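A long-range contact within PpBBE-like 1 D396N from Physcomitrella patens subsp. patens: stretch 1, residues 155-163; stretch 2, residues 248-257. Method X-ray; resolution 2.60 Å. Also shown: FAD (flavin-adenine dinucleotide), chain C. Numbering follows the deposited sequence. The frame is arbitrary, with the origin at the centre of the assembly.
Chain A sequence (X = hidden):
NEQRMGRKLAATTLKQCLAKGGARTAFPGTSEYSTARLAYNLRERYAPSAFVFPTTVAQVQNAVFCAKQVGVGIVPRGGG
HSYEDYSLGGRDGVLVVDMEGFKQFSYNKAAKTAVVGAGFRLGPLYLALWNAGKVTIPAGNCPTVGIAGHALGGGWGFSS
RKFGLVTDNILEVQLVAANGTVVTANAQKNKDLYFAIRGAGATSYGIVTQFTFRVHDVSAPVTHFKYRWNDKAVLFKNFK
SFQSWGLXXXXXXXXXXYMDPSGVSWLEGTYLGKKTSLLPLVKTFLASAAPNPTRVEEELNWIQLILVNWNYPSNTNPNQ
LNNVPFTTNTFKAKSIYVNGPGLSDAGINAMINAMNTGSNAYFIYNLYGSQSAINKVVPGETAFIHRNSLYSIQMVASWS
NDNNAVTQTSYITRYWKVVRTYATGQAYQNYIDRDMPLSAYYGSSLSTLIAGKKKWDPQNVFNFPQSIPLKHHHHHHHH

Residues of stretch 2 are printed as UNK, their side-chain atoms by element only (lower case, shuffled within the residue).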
# COMPACT_ATOMS: atom_id res chain seq x y z
N GLY A 155 2.49 1.94 3.66
CA GLY A 155 3.30 0.81 3.25
C GLY A 155 3.75 -0.07 4.39
O GLY A 155 4.70 0.26 5.11
N TRP A 156 3.06 -1.19 4.58
CA TRP A 156 3.39 -2.18 5.59
C TRP A 156 3.94 -3.41 4.89
O TRP A 156 3.34 -3.90 3.93
CB TRP A 156 2.15 -2.54 6.41
CG TRP A 156 2.37 -3.42 7.61
CD1 TRP A 156 2.37 -3.04 8.93
CD2 TRP A 156 2.59 -4.84 7.60
NE1 TRP A 156 2.60 -4.13 9.74
CE2 TRP A 156 2.73 -5.25 8.95
CE3 TRP A 156 2.68 -5.81 6.60
CZ2 TRP A 156 2.96 -6.58 9.31
CZ3 TRP A 156 2.92 -7.13 6.96
CH2 TRP A 156 3.05 -7.50 8.30
N GLY A 157 5.09 -3.90 5.36
CA GLY A 157 5.67 -5.11 4.83
C GLY A 157 6.22 -5.98 5.94
O GLY A 157 6.14 -5.63 7.12
N PHE A 158 6.81 -7.11 5.55
CA PHE A 158 7.28 -8.09 6.53
C PHE A 158 8.60 -7.73 7.20
O PHE A 158 9.13 -8.58 7.93
CB PHE A 158 7.37 -9.47 5.91
CG PHE A 158 6.05 -10.10 5.75
CD1 PHE A 158 5.32 -10.47 6.87
CD2 PHE A 158 5.51 -10.29 4.50
CE1 PHE A 158 4.09 -11.04 6.74
CE2 PHE A 158 4.26 -10.87 4.36
CZ PHE A 158 3.55 -11.25 5.48
N SER A 159 9.15 -6.53 7.01
CA SER A 159 10.17 -6.05 7.94
C SER A 159 9.77 -4.73 8.60
O SER A 159 10.61 -4.08 9.23
CB SER A 159 11.53 -5.91 7.25
OG SER A 159 11.51 -5.00 6.17
N SER A 160 8.48 -4.35 8.51
CA SER A 160 8.05 -3.02 8.96
C SER A 160 8.07 -2.88 10.48
O SER A 160 8.21 -1.76 10.97
CB SER A 160 6.64 -2.71 8.44
OG SER A 160 6.66 -2.32 7.07
N ARG A 161 7.93 -3.98 11.23
CA ARG A 161 7.94 -3.84 12.69
C ARG A 161 9.35 -3.57 13.22
O ARG A 161 9.50 -3.09 14.34
CB ARG A 161 7.31 -5.08 13.34
CG ARG A 161 5.80 -5.21 12.99
CD ARG A 161 5.06 -6.32 13.74
NE ARG A 161 4.74 -5.99 15.13
CZ ARG A 161 5.45 -6.41 16.18
NH1 ARG A 161 6.52 -7.17 15.98
NH2 ARG A 161 5.10 -6.08 17.42
N LYS A 162 10.37 -3.82 12.41
CA LYS A 162 11.72 -3.44 12.77
C LYS A 162 12.07 -2.08 12.19
O LYS A 162 12.53 -1.19 12.91
CB LYS A 162 12.71 -4.51 12.29
CG LYS A 162 14.12 -4.35 12.81
CD LYS A 162 14.16 -4.55 14.31
CE LYS A 162 15.60 -4.54 14.82
NZ LYS A 162 15.63 -4.19 16.27
N PHE A 163 11.83 -1.90 10.88
CA PHE A 163 12.36 -0.77 10.12
C PHE A 163 11.36 0.35 9.87
O PHE A 163 11.74 1.38 9.30
CB PHE A 163 12.89 -1.25 8.76
CG PHE A 163 13.95 -2.33 8.84
CD1 PHE A 163 14.88 -2.34 9.88
CD2 PHE A 163 14.01 -3.32 7.87
CE1 PHE A 163 15.85 -3.32 9.94
CE2 PHE A 163 15.00 -4.30 7.92
CZ PHE A 163 15.91 -4.30 8.96
N UNK A 248 2.68 -9.36 22.23
CA UNK A 248 4.02 -9.42 22.83
C UNK A 248 5.11 -9.77 21.83
O UNK A 248 6.19 -10.21 22.24
n UNK A 248 3.48 -8.93 25.80
c UNK A 248 3.13 -10.01 25.12
o UNK A 248 2.11 -10.65 25.37
c UNK A 248 4.03 -10.42 23.98
N UNK A 249 4.88 -9.57 20.54
CA UNK A 249 5.84 -9.95 19.52
C UNK A 249 6.96 -8.91 19.44
O UNK A 249 6.67 -7.72 19.28
c UNK A 249 6.16 -10.46 17.09
c UNK A 249 5.15 -10.12 18.16
c UNK A 249 4.05 -11.18 18.25
N UNK A 250 8.22 -9.31 19.57
CA UNK A 250 9.32 -8.34 19.47
C UNK A 250 9.49 -7.87 18.04
O UNK A 250 9.07 -8.52 17.08
c UNK A 250 8.69 -10.67 19.91
c UNK A 250 10.55 -9.13 19.94
c UNK A 250 10.17 -10.59 19.73
N UNK A 251 10.15 -6.71 17.91
CA UNK A 251 10.22 -5.99 16.65
C UNK A 251 10.92 -6.78 15.54
O UNK A 251 10.68 -6.49 14.36
c UNK A 251 10.94 -4.66 16.83
N UNK A 252 11.77 -7.76 15.88
CA UNK A 252 12.45 -8.53 14.84
C UNK A 252 11.50 -9.42 14.05
O UNK A 252 11.93 -10.03 13.06
c UNK A 252 14.46 -7.81 17.21
c UNK A 252 14.77 -8.63 15.97
c UNK A 252 13.57 -9.39 15.44
o UNK A 252 15.05 -6.73 17.37
o UNK A 252 13.60 -8.25 18.02
N UNK A 253 10.22 -9.50 14.42
CA UNK A 253 9.22 -10.30 13.73
C UNK A 253 8.12 -9.38 13.19
O UNK A 253 7.61 -8.51 13.91
c UNK A 253 8.62 -11.38 14.65
c UNK A 253 7.30 -11.91 14.09
c UNK A 253 9.05 -13.71 15.57
c UNK A 253 9.63 -12.51 14.87
N UNK A 254 7.75 -9.58 11.93
CA UNK A 254 6.56 -8.99 11.34
C UNK A 254 5.69 -10.12 10.83
O UNK A 254 6.17 -10.98 10.09
c UNK A 254 6.90 -8.04 10.19
o UNK A 254 7.53 -6.85 10.65
N UNK A 255 4.43 -10.15 11.24
CA UNK A 255 3.56 -11.27 10.90
C UNK A 255 2.21 -10.75 10.47
O UNK A 255 1.82 -9.62 10.77
c UNK A 255 3.39 -12.24 12.07
N UNK A 256 1.49 -11.60 9.75
CA UNK A 256 0.14 -11.32 9.30
C UNK A 256 -0.67 -12.59 9.44
O UNK A 256 -0.15 -13.69 9.21
c UNK A 256 0.10 -10.84 7.84
N UNK A 257 -1.92 -12.45 9.84
CA UNK A 257 -2.84 -13.57 9.93
C UNK A 257 -3.81 -13.54 8.75
O UNK A 257 -4.19 -12.48 8.25
c UNK A 257 -5.65 -14.97 11.20
c UNK A 257 -6.34 -16.12 11.53
c UNK A 257 -3.59 -13.52 11.27
c UNK A 257 -4.40 -16.94 12.68
c UNK A 257 -4.32 -14.78 11.60
c UNK A 257 -3.71 -15.78 12.36
c UNK A 257 -5.71 -17.11 12.27
PA FAD C . -1.51 3.56 -8.13
O1A FAD C . -2.92 3.11 -8.47
O2A FAD C . -0.69 3.84 -9.36
O5B FAD C . -1.45 4.81 -7.11
C5B FAD C . -2.35 4.92 -6.03
C4B FAD C . -2.62 6.39 -5.69
O4B FAD C . -1.40 7.09 -5.56
C3B FAD C . -3.41 7.09 -6.79
O3B FAD C . -4.21 8.08 -6.19
C2B FAD C . -2.33 7.75 -7.60
O2B FAD C . -2.82 8.86 -8.31
C1B FAD C . -1.31 8.12 -6.54
N9A FAD C . 0.03 8.21 -7.16
C8A FAD C . 0.66 7.26 -7.92
N7A FAD C . 1.86 7.73 -8.32
C5A FAD C . 2.01 8.98 -7.83
C6A FAD C . 3.03 9.90 -7.94
N6A FAD C . 4.12 9.60 -8.65
N1A FAD C . 2.92 11.13 -7.33
C2A FAD C . 1.78 11.43 -6.61
N3A FAD C . 0.76 10.51 -6.50
C4A FAD C . 0.87 9.30 -7.10
N1 FAD C . -0.32 -2.35 0.73
C2 FAD C . 0.59 -2.51 1.79
O2 FAD C . 0.81 -1.61 2.62
N3 FAD C . 1.27 -3.71 1.90
C4 FAD C . 1.06 -4.73 1.00
O4 FAD C . 1.69 -5.78 1.12
C4X FAD C . 0.16 -4.58 -0.04
N5 FAD C . -0.01 -5.59 -0.96
C5X FAD C . -0.65 -5.33 -2.16
C6 FAD C . -0.69 -6.31 -3.14
C7 FAD C . -1.21 -6.07 -4.42
C7M FAD C . -1.23 -7.16 -5.46
C8 FAD C . -1.81 -4.82 -4.66
C8M FAD C . -2.50 -4.52 -5.98
C9 FAD C . -1.84 -3.86 -3.63
C9A FAD C . -1.25 -4.09 -2.37
N10 FAD C . -1.30 -3.17 -1.31
C10 FAD C . -0.50 -3.36 -0.20
C1' FAD C . -1.96 -1.84 -1.46
C2' FAD C . -0.94 -0.84 -2.01
O2' FAD C . -0.05 -0.37 -1.03
C3' FAD C . -1.70 0.33 -2.60
O3' FAD C . -2.53 -0.20 -3.60
C4' FAD C . -0.72 1.36 -3.15
O4' FAD C . -1.29 2.65 -3.02
C5' FAD C . -0.35 1.04 -4.60
O5' FAD C . 0.45 2.03 -5.20
P FAD C . 0.58 2.04 -6.81
O1P FAD C . 1.59 3.08 -7.23
O2P FAD C . 0.87 0.68 -7.40
O3P FAD C . -0.94 2.32 -7.28

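Position 248 carries two side-chain carbons, the second bearing one oxygen and one nitrogen. This is a carboxamide on a short stem; its CA-to-CB bond points away from stretch 1, and the group does not reach it: N248.

At position 249 a first carbon carries two others, a branch at CB. The CA-to-CB bond points toward stretch 1, and one of the methyl carbons lies 3.5 Å from NH1 of R161, while the backbone O of 249 accepts a hydrogen bond from R161 NH2 at 2.9 Å. The three-carbon fork identifies V249.

Position 250 has three carbons that close a ring onto its own backbone N. Its CA-to-CB bond points away, yet its backbone O accepts a hydrogen bond from R161 NH1 at 3.1 Å. The closed ring defines P250. P250 also opens a type I turn that ends at position 253, whose backbone N donates to P250 O at 3.1 Å.

A single carbon at position 251 lies, as CB, 3.3 Å from the backbone O of R161 and 4.1 Å from CD of K162, so the small side chain is packed against the helix at both residues; this is A251.

Position 252 holds three carbons in a row, the third carrying two oxygens. Although CA-to-CB points away, the chain bends back, and one carboxylate oxygen comes within 2.8 Å of K162 NZ. This is E252, and the pair K162 NZ and E252 OE2 forms a salt bridge.

Position 253 has four carbons, forked at the first with one arm two carbons long. Its CA-to-CB bond points away from stretch 1, whereas its backbone O accepts a hydrogen bond from R161 NH1 at 2.7 Å, the shortest of the guanidinium's hydrogen bonds to this stretch. The uneven fork gives I253.

Position 254 has one carbon followed by one oxygen, and its CA-to-CB bond points toward stretch 1. The oxygen accepts a hydrogen bond from the backbone N of R161 at 3.0 Å, and CB lies 3.2 Å from the backbone O of F158. A hydroxyl on a single carbon is S254.

At position 255 the CA-to-CB bond to a lone carbon points away, so contact with stretch 1 is made through the backbone, whose O lies 3.5 Å from CH2 of W156; this is A255.

Position 256 again has one carbon, now with CA-to-CB directed toward stretch 1, where CB packs 4.1 Å from CE1 of F158 and 4.5 Å from CH2 of W156: A256.

The last side chain, at position 257, is one carbon followed by a six-carbon ring, out of reach of stretch 1: F257.

The contact is organized around R161, whose guanidinium gathers the carbonyls of V249, P250 and I253 near its plane and so ties the helix to the turn and to the residue before it. S254 OG engages the backbone of the same arginine, the K162–E252 salt bridge adds a charged link, and W156 and F158 both pack against CB of A256. W156 also pairs through its backbone with the flavin: its N donates to FAD O2 at 3.0 Å, and its O accepts from FAD N3 at 2.9 Å.

Stretch 2 (248-257) NVPAEISAAF
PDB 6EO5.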